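Local coordinates for neural-cadherin (PDB 3UBF), which mediates calcium-dependent, preferentially homophilic adhesion between cells through its chain of extracellular cadherin domains, at residues Y143-D148 with F154-R159. Residues are numbered along the deposited sequence; the frame is centred on the assembly and turned at random.
Sequences YFIVRD and FEVDER. With ZN (zinc ion), chain D; ZN (zinc ion), chain C.
Phe154 opens the second segment with a van der Waals contact: the methyl CD1 of Ile145 lies 3.9 Å from Phe154 O, while the Phe154 ring turns away to pack on Val163 and Phe171. At Glu155 the backbone does the touching: the same Ile145 CD1 rests on Glu155 CA, 3.7 Å away, and the carboxylate leads off toward Arg166 in a long, weak ion pair. Val156 carries the apolar part of the contact. With CG1 set between the backbone N and the carbonyl carbon (chi1 58°), that methyl packs against Phe144 CA at 3.5 Å and touches Ile145 CG1, the two side chains lying alongside each other and pointing opposite ways; CG2 reaches Tyr143 CB. After the strand, Asp157 points away from 143-148 and folds an Asx turn, its OD1 accepting from Arg159 N at 2.8 Å, while OD2 binds one zinc ion and also takes a hydrogen bond from Arg164. Glu158 O receives Tyr143 N at 3.1 Å in a nearly straight bond, and Glu158 CA makes a CA-H...O contact to Tyr143 O. Glu158 CG, anti to the carbonyl carbon (chi1 -74°), passes beside Tyr143 O at 3.0 Å, and the extended chain carries OE1 to the second zinc ion. The carbonyl oxygens of Glu158 and Arg159 lie at the edge of the Tyr143 ring, near its plane; the ring's OH bonds to Ala132 N. Strands 143-145 and 154-156, edge strands of the two opposed sheets of this cadherin domain, their N-to-C directions 152° apart, thus face each other through a small apolar patch; the one backbone bond lies beyond the strand, at Glu158. There the zinc, 2.0 Å from Glu158 OE1, links Glu158 to His142, the residue preceding Tyr143, next to that bond, and both zinc ions probably offset the carboxylates' negative charge.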
loop_
_atom_site.group_PDB
_atom_site.type_symbol
_atom_site.label_atom_id
_atom_site.label_comp_id
_atom_site.label_asym_id
_atom_site.label_seq_id
_atom_site.Cartn_x
_atom_site.Cartn_y
_atom_site.Cartn_z
ATOM N N TYR A 143 -3.580 -12.528 6.169
ATOM C CA TYR A 143 -4.595 -12.481 5.144
ATOM C C TYR A 143 -5.726 -13.428 5.495
ATOM O O TYR A 143 -5.491 -14.519 6.001
ATOM C CB TYR A 143 -4.001 -12.896 3.807
ATOM C CG TYR A 143 -2.797 -12.102 3.370
ATOM C CD1 TYR A 143 -1.512 -12.480 3.762
ATOM C CD2 TYR A 143 -2.935 -10.985 2.549
ATOM C CE1 TYR A 143 -0.405 -11.770 3.352
ATOM C CE2 TYR A 143 -1.829 -10.275 2.133
ATOM C CZ TYR A 143 -0.575 -10.674 2.545
ATOM O OH TYR A 143 0.528 -9.974 2.148
ATOM N N PHE A 144 -6.955 -13.017 5.220
ATOM C CA PHE A 144 -8.108 -13.898 5.416
ATOM C C PHE A 144 -9.295 -13.493 4.564
ATOM O O PHE A 144 -9.353 -12.375 4.052
ATOM C CB PHE A 144 -8.508 -13.984 6.894
ATOM C CG PHE A 144 -8.803 -12.658 7.531
ATOM C CD1 PHE A 144 -10.093 -12.148 7.548
ATOM C CD2 PHE A 144 -7.792 -11.936 8.161
ATOM C CE1 PHE A 144 -10.373 -10.922 8.162
ATOM C CE2 PHE A 144 -8.060 -10.711 8.788
ATOM C CZ PHE A 144 -9.353 -10.201 8.781
ATOM N N ILE A 145 -10.237 -14.419 4.420
ATOM C CA ILE A 145 -11.455 -14.193 3.641
ATOM C C ILE A 145 -12.541 -13.662 4.560
ATOM O O ILE A 145 -12.857 -14.304 5.564
ATOM C CB ILE A 145 -11.936 -15.518 2.981
ATOM C CG1 ILE A 145 -10.937 -15.973 1.919
ATOM C CG2 ILE A 145 -13.333 -15.365 2.383
ATOM C CD1 ILE A 145 -10.997 -17.443 1.616
ATOM N N VAL A 146 -13.116 -12.510 4.221
ATOM C CA VAL A 146 -14.215 -11.960 5.013
ATOM C C VAL A 146 -15.580 -12.344 4.457
ATOM O O VAL A 146 -16.576 -12.299 5.169
ATOM C CB VAL A 146 -14.106 -10.414 5.247
ATOM C CG1 VAL A 146 -12.662 -9.994 5.428
ATOM C CG2 VAL A 146 -14.745 -9.622 4.128
ATOM N N ARG A 147 -15.622 -12.717 3.184
ATOM C CA ARG A 147 -16.861 -13.163 2.548
ATOM C C ARG A 147 -16.488 -14.069 1.389
ATOM O O ARG A 147 -15.727 -13.679 0.498
ATOM C CB ARG A 147 -17.695 -11.974 2.063
ATOM C CG ARG A 147 -19.122 -12.317 1.605
ATOM C CD ARG A 147 -20.116 -12.514 2.774
ATOM N N ASP A 148 -16.997 -15.295 1.444
ATOM C CA ASP A 148 -16.746 -16.316 0.447
ATOM C C ASP A 148 -18.020 -16.509 -0.331
ATOM O O ASP A 148 -18.999 -17.035 0.193
ATOM C CB ASP A 148 -16.353 -17.630 1.133
ATOM C CG ASP A 148 -16.239 -18.803 0.169
ATOM O OD1 ASP A 148 -16.118 -18.608 -1.058
ATOM O OD2 ASP A 148 -16.262 -19.952 0.649
ATOM N N PHE A 154 -12.514 -22.124 -2.232
ATOM C CA PHE A 154 -11.215 -21.504 -2.081
ATOM C C PHE A 154 -10.981 -21.174 -0.635
ATOM O O PHE A 154 -11.929 -20.892 0.118
ATOM C CB PHE A 154 -11.099 -20.229 -2.931
ATOM C CG PHE A 154 -11.213 -20.474 -4.401
ATOM C CD1 PHE A 154 -12.457 -20.439 -5.031
ATOM C CD2 PHE A 154 -10.089 -20.763 -5.154
ATOM C CE1 PHE A 154 -12.582 -20.692 -6.391
ATOM C CE2 PHE A 154 -10.201 -21.006 -6.523
ATOM C CZ PHE A 154 -11.453 -20.969 -7.148
ATOM N N GLU A 155 -9.711 -21.226 -0.253
ATOM C CA GLU A 155 -9.267 -20.719 1.046
ATOM C C GLU A 155 -7.938 -20.018 0.862
ATOM O O GLU A 155 -7.258 -20.217 -0.140
ATOM C CB GLU A 155 -9.200 -21.835 2.097
ATOM C CG GLU A 155 -10.552 -22.131 2.754
ATOM C CD GLU A 155 -10.569 -23.408 3.563
ATOM O OE1 GLU A 155 -9.608 -24.200 3.478
ATOM O OE2 GLU A 155 -11.564 -23.649 4.274
ATOM N N VAL A 156 -7.598 -19.162 1.813
ATOM C CA VAL A 156 -6.393 -18.338 1.711
ATOM C C VAL A 156 -5.456 -18.701 2.838
ATOM O O VAL A 156 -5.881 -18.918 3.964
ATOM C CB VAL A 156 -6.710 -16.809 1.769
ATOM C CG1 VAL A 156 -7.445 -16.466 3.058
ATOM C CG2 VAL A 156 -5.432 -15.990 1.671
ATOM N N ASP A 157 -4.178 -18.793 2.509
ATOM C CA ASP A 157 -3.148 -18.993 3.488
ATOM C C ASP A 157 -2.938 -17.651 4.201
ATOM O O ASP A 157 -2.625 -16.652 3.566
ATOM C CB ASP A 157 -1.888 -19.447 2.763
ATOM C CG ASP A 157 -0.795 -19.836 3.687
ATOM O OD1 ASP A 157 -0.532 -19.108 4.661
ATOM O OD2 ASP A 157 -0.165 -20.880 3.438
ATOM N N GLU A 158 -3.129 -17.636 5.515
ATOM C CA GLU A 158 -2.957 -16.419 6.305
ATOM C C GLU A 158 -1.522 -15.871 6.308
ATOM O O GLU A 158 -1.341 -14.667 6.459
ATOM C CB GLU A 158 -3.406 -16.627 7.749
ATOM C CG GLU A 158 -4.895 -16.687 7.943
ATOM C CD GLU A 158 -5.319 -16.192 9.325
ATOM O OE1 GLU A 158 -4.430 -15.808 10.133
ATOM O OE2 GLU A 158 -6.544 -16.188 9.603
ATOM N N ARG A 159 -0.521 -16.744 6.167
ATOM C CA ARG A 159 0.874 -16.312 6.142
ATOM C C ARG A 159 1.302 -15.807 4.765
ATOM O O ARG A 159 1.829 -14.695 4.640
ATOM C CB ARG A 159 1.822 -17.426 6.608
ATOM C CG ARG A 159 3.287 -16.958 6.773
ATOM C CD ARG A 159 4.239 -18.040 7.321
ATOM N NE ARG A 159 3.717 -18.648 8.549
ATOM C CZ ARG A 159 3.301 -19.911 8.656
ATOM N NH1 ARG A 159 3.373 -20.732 7.611
ATOM N NH2 ARG A 159 2.832 -20.358 9.819
HETATM ZN ZN ZN D . 1.437 -21.462 4.116
HETATM ZN ZN ZN C . -4.566 -14.581 11.695
#